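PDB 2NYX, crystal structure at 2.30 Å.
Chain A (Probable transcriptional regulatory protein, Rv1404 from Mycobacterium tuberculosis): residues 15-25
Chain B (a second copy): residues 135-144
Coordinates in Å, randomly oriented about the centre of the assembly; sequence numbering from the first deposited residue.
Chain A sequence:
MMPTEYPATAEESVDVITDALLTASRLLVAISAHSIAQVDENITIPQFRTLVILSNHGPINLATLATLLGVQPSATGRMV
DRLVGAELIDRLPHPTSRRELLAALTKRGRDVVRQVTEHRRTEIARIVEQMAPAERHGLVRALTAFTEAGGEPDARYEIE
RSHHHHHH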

# COMPACT_ATOMS: atom_id res chain seq x y z
N ASP A 15 -18.34 -10.81 -8.24
CA ASP A 15 -17.98 -9.62 -8.99
C ASP A 15 -18.13 -8.32 -8.21
O ASP A 15 -17.18 -7.54 -8.15
N VAL A 16 -19.29 -8.11 -7.59
CA VAL A 16 -19.54 -6.92 -6.76
C VAL A 16 -18.70 -6.86 -5.48
O VAL A 16 -18.35 -5.76 -5.03
N ILE A 17 -18.40 -8.03 -4.90
CA ILE A 17 -17.52 -8.11 -3.74
C ILE A 17 -16.09 -7.73 -4.13
O ILE A 17 -15.43 -6.97 -3.44
N THR A 18 -15.64 -8.27 -5.25
CA THR A 18 -14.31 -8.00 -5.79
C THR A 18 -14.13 -6.52 -6.14
O THR A 18 -13.14 -5.92 -5.75
N ASP A 19 -15.09 -5.95 -6.87
CA ASP A 19 -15.04 -4.54 -7.24
C ASP A 19 -14.92 -3.64 -5.99
O ASP A 19 -14.13 -2.71 -5.96
N ALA A 20 -15.70 -3.96 -4.95
CA ALA A 20 -15.68 -3.17 -3.72
C ALA A 20 -14.34 -3.29 -2.99
O ALA A 20 -13.83 -2.31 -2.43
N LEU A 21 -13.78 -4.50 -3.00
CA LEU A 21 -12.47 -4.77 -2.44
C LEU A 21 -11.34 -4.10 -3.23
O LEU A 21 -10.35 -3.64 -2.66
N LEU A 22 -11.51 -4.03 -4.55
CA LEU A 22 -10.56 -3.35 -5.42
C LEU A 22 -10.44 -1.86 -5.09
O LEU A 22 -9.34 -1.34 -4.93
N THR A 23 -11.57 -1.17 -4.96
CA THR A 23 -11.55 0.23 -4.59
C THR A 23 -10.97 0.40 -3.18
O THR A 23 -10.15 1.29 -2.95
N ALA A 24 -11.38 -0.48 -2.24
CA ALA A 24 -10.80 -0.47 -0.89
C ALA A 24 -9.29 -0.64 -0.91
O ALA A 24 -8.59 -0.01 -0.10
N SER A 25 -8.78 -1.47 -1.82
CA SER A 25 -7.34 -1.70 -1.93
C SER A 25 -6.58 -0.45 -2.39
O SER A 25 -5.44 -0.22 -1.96
N GLU B 135 -21.77 -16.76 3.49
CA GLU B 135 -21.23 -15.59 4.18
C GLU B 135 -21.09 -14.36 3.28
O GLU B 135 -20.55 -13.33 3.71
N ARG B 136 -21.60 -14.45 2.06
CA ARG B 136 -21.54 -13.33 1.11
C ARG B 136 -22.72 -12.39 1.30
O ARG B 136 -23.56 -12.23 0.41
N HIS B 137 -22.80 -11.79 2.48
CA HIS B 137 -23.84 -10.83 2.83
C HIS B 137 -23.21 -9.68 3.61
O HIS B 137 -22.33 -9.90 4.44
N GLY B 138 -23.67 -8.46 3.34
CA GLY B 138 -23.25 -7.28 4.09
C GLY B 138 -21.82 -6.81 3.83
O GLY B 138 -21.32 -5.96 4.57
N LEU B 139 -21.17 -7.34 2.80
CA LEU B 139 -19.78 -6.99 2.51
C LEU B 139 -19.64 -5.67 1.75
O LEU B 139 -18.87 -4.80 2.16
N VAL B 140 -20.40 -5.53 0.66
CA VAL B 140 -20.29 -4.33 -0.19
C VAL B 140 -20.62 -3.06 0.59
O VAL B 140 -19.84 -2.12 0.58
N ARG B 141 -21.76 -3.06 1.28
CA ARG B 141 -22.17 -1.93 2.11
C ARG B 141 -21.01 -1.37 2.94
O ARG B 141 -20.71 -0.18 2.86
N ALA B 142 -20.36 -2.23 3.71
CA ALA B 142 -19.25 -1.84 4.59
C ALA B 142 -18.01 -1.31 3.84
O ALA B 142 -17.42 -0.30 4.22
N LEU B 143 -17.62 -2.00 2.78
CA LEU B 143 -16.48 -1.59 1.96
C LEU B 143 -16.72 -0.25 1.26
O LEU B 143 -15.82 0.57 1.18
N THR B 144 -17.93 -0.06 0.77
CA THR B 144 -18.35 1.17 0.09
C THR B 144 -18.36 2.37 1.05
O THR B 144 -17.98 3.49 0.67

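The helix containing residues 15-25 of chain A runs nearly parallel to the chain B helix that includes V140(B) to T144(B). The angle between their directions is 17°, and the axes approach to 9.1 Å. The nearest CA atoms across the contact are those of I17(A) and V140(B), 5.9 Å apart. The two stretches bury 400 Å² in all, and the contact is mainly apolar.

L143(B) has the largest share of the apolar packing. Its CA-to-CB bond points toward chain A, and its rotamer is m, t. CD1 lies 3.8 Å from CB of A20(A) and 3.8 Å from CG of L21(A). CD2 lies 3.8 Å from CB of A24(A). The leucine therefore sits over three residues spaced along about one turn of the chain A helix. A20(A) and A24(A) both point toward the chain B stretch, and their CB atoms meet L143(B). L21(A), rotamer m, t, starts away, but its end comes nearer.

I17(A) and V140(B) fill the neighbouring part of the contact. I17(A) leaves its helix sideways with rotamer m, t. The end of its side chain reaches across, so that CD1 lies 3.9 Å from CD1 of L139(B) and 3.9 Å from CB of R136(B). L139(B), also m, t, points toward chain A. V140(B) points sideways and adopts rotamer t. Its CG2 lies 4.2 Å from CB of V16(A) and 4.3 Å from CB of A20(A). The same CG2 packs against the chain A backbone, 3.5 Å from O of V16(A). V16(A), rotamer m, is exposed and adds a smaller contact.

No direct hydrogen bond joins the two stretches. One water links them through backbone carbonyls. Water 1 donates to O of A20(A) at 2.8 Å and makes a weak hydrogen bond to O of L143(B) at 3.2 Å. It thus provides a polar bridge beside the apolar contact.

The polar side chains are largely engaged away from the contact. T144(B), rotamer m, donates from OG1 to O of V140(B) at 2.9 Å, one turn back in its own helix. S25(A), rotamer p, donates from OG to O of L22(A) at a very short 2.5 Å. R136(B) contacts I17(A) through its aliphatic base, while NE and NH2 are hydrogen-bonded elsewhere in the structure. D15(A), T18(A) and D19(A) make no contact with the chain B stretch. R141(B) points away, and H137(B) does the same.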

# COMPACT_ATOMS: atom_id res chain seq x y z
CB ASP A 15 -18.76 -9.56 -10.31
CG ASP A 15 -17.98 -10.17 -11.47
OD1 ASP A 15 -16.79 -10.53 -11.29
OD2 ASP A 15 -18.56 -10.27 -12.57
CB VAL A 16 -21.05 -6.68 -6.42
CG1 VAL A 16 -21.83 -6.26 -7.67
CG2 VAL A 16 -21.67 -7.90 -5.75
CB ILE A 17 -17.56 -9.51 -3.05
CG1 ILE A 17 -18.96 -9.80 -2.48
CG2 ILE A 17 -16.53 -9.61 -1.92
CD1 ILE A 17 -19.20 -11.27 -2.14
CB THR A 18 -14.04 -8.91 -7.03
OG1 THR A 18 -14.12 -10.29 -6.64
CG2 THR A 18 -12.68 -8.65 -7.64
CB ASP A 19 -16.25 -4.15 -8.09
CG ASP A 19 -16.26 -4.84 -9.48
OD1 ASP A 19 -15.19 -5.22 -10.02
OD2 ASP A 19 -17.37 -4.99 -10.07
CB ALA A 20 -16.82 -3.59 -2.82
CB LEU A 21 -12.24 -6.28 -2.35
CG LEU A 21 -12.85 -6.97 -1.14
CD1 LEU A 21 -13.02 -8.43 -1.44
CD2 LEU A 21 -11.99 -6.79 0.08
CB LEU A 22 -10.92 -3.55 -6.89
CG LEU A 22 -9.94 -3.02 -7.93
CD1 LEU A 22 -8.51 -3.57 -7.75
CD2 LEU A 22 -10.46 -3.34 -9.33
CB THR A 23 -12.93 0.87 -4.70
OG1 THR A 23 -13.48 0.59 -6.00
CG2 THR A 23 -12.84 2.37 -4.53
CB ALA A 24 -11.43 -1.55 -0.02
CB SER A 25 -7.06 -2.88 -2.86
OG SER A 25 -7.27 -2.50 -4.21
CB GLU B 135 -19.90 -15.92 4.87
CG GLU B 135 -18.70 -16.13 3.96
CD GLU B 135 -17.44 -16.54 4.73
OE1 GLU B 135 -16.40 -15.86 4.58
OE2 GLU B 135 -17.51 -17.55 5.48
CB ARG B 136 -21.47 -13.85 -0.33
CG ARG B 136 -20.26 -14.74 -0.58
CD ARG B 136 -20.29 -15.34 -1.95
NE ARG B 136 -19.14 -16.22 -2.18
CZ ARG B 136 -18.99 -16.96 -3.27
NH1 ARG B 136 -19.90 -16.93 -4.23
NH2 ARG B 136 -17.92 -17.73 -3.41
CB HIS B 137 -24.92 -11.48 3.70
CG HIS B 137 -25.45 -12.77 3.17
ND1 HIS B 137 -26.62 -12.85 2.44
CD2 HIS B 137 -25.00 -14.04 3.30
CE1 HIS B 137 -26.85 -14.12 2.12
NE2 HIS B 137 -25.89 -14.86 2.64
CB LEU B 139 -19.06 -8.13 1.77
CG LEU B 139 -18.88 -9.47 2.49
CD1 LEU B 139 -18.34 -10.54 1.55
CD2 LEU B 139 -18.00 -9.35 3.73
CB VAL B 140 -21.15 -4.43 -1.47
CG1 VAL B 140 -21.17 -3.09 -2.21
CG2 VAL B 140 -20.61 -5.50 -2.39
CB ARG B 141 -23.34 -2.36 3.00
CG ARG B 141 -24.03 -1.22 3.75
CD ARG B 141 -25.43 -1.63 4.21
NE ARG B 141 -25.43 -2.61 5.31
CZ ARG B 141 -25.59 -3.92 5.17
NH1 ARG B 141 -25.78 -4.47 3.97
NH2 ARG B 141 -25.57 -4.71 6.24
CB ALA B 142 -18.87 -2.99 5.52
CB LEU B 143 -16.13 -2.67 0.93
CG LEU B 143 -15.48 -3.93 1.50
CD1 LEU B 143 -15.64 -5.08 0.52
CD2 LEU B 143 -14.01 -3.72 1.83
CB THR B 144 -19.75 0.97 -0.54
OG1 THR B 144 -19.66 -0.07 -1.52
CG2 THR B 144 -20.24 2.23 -1.22
O HOH W 1 -15.39 -0.04 -1.92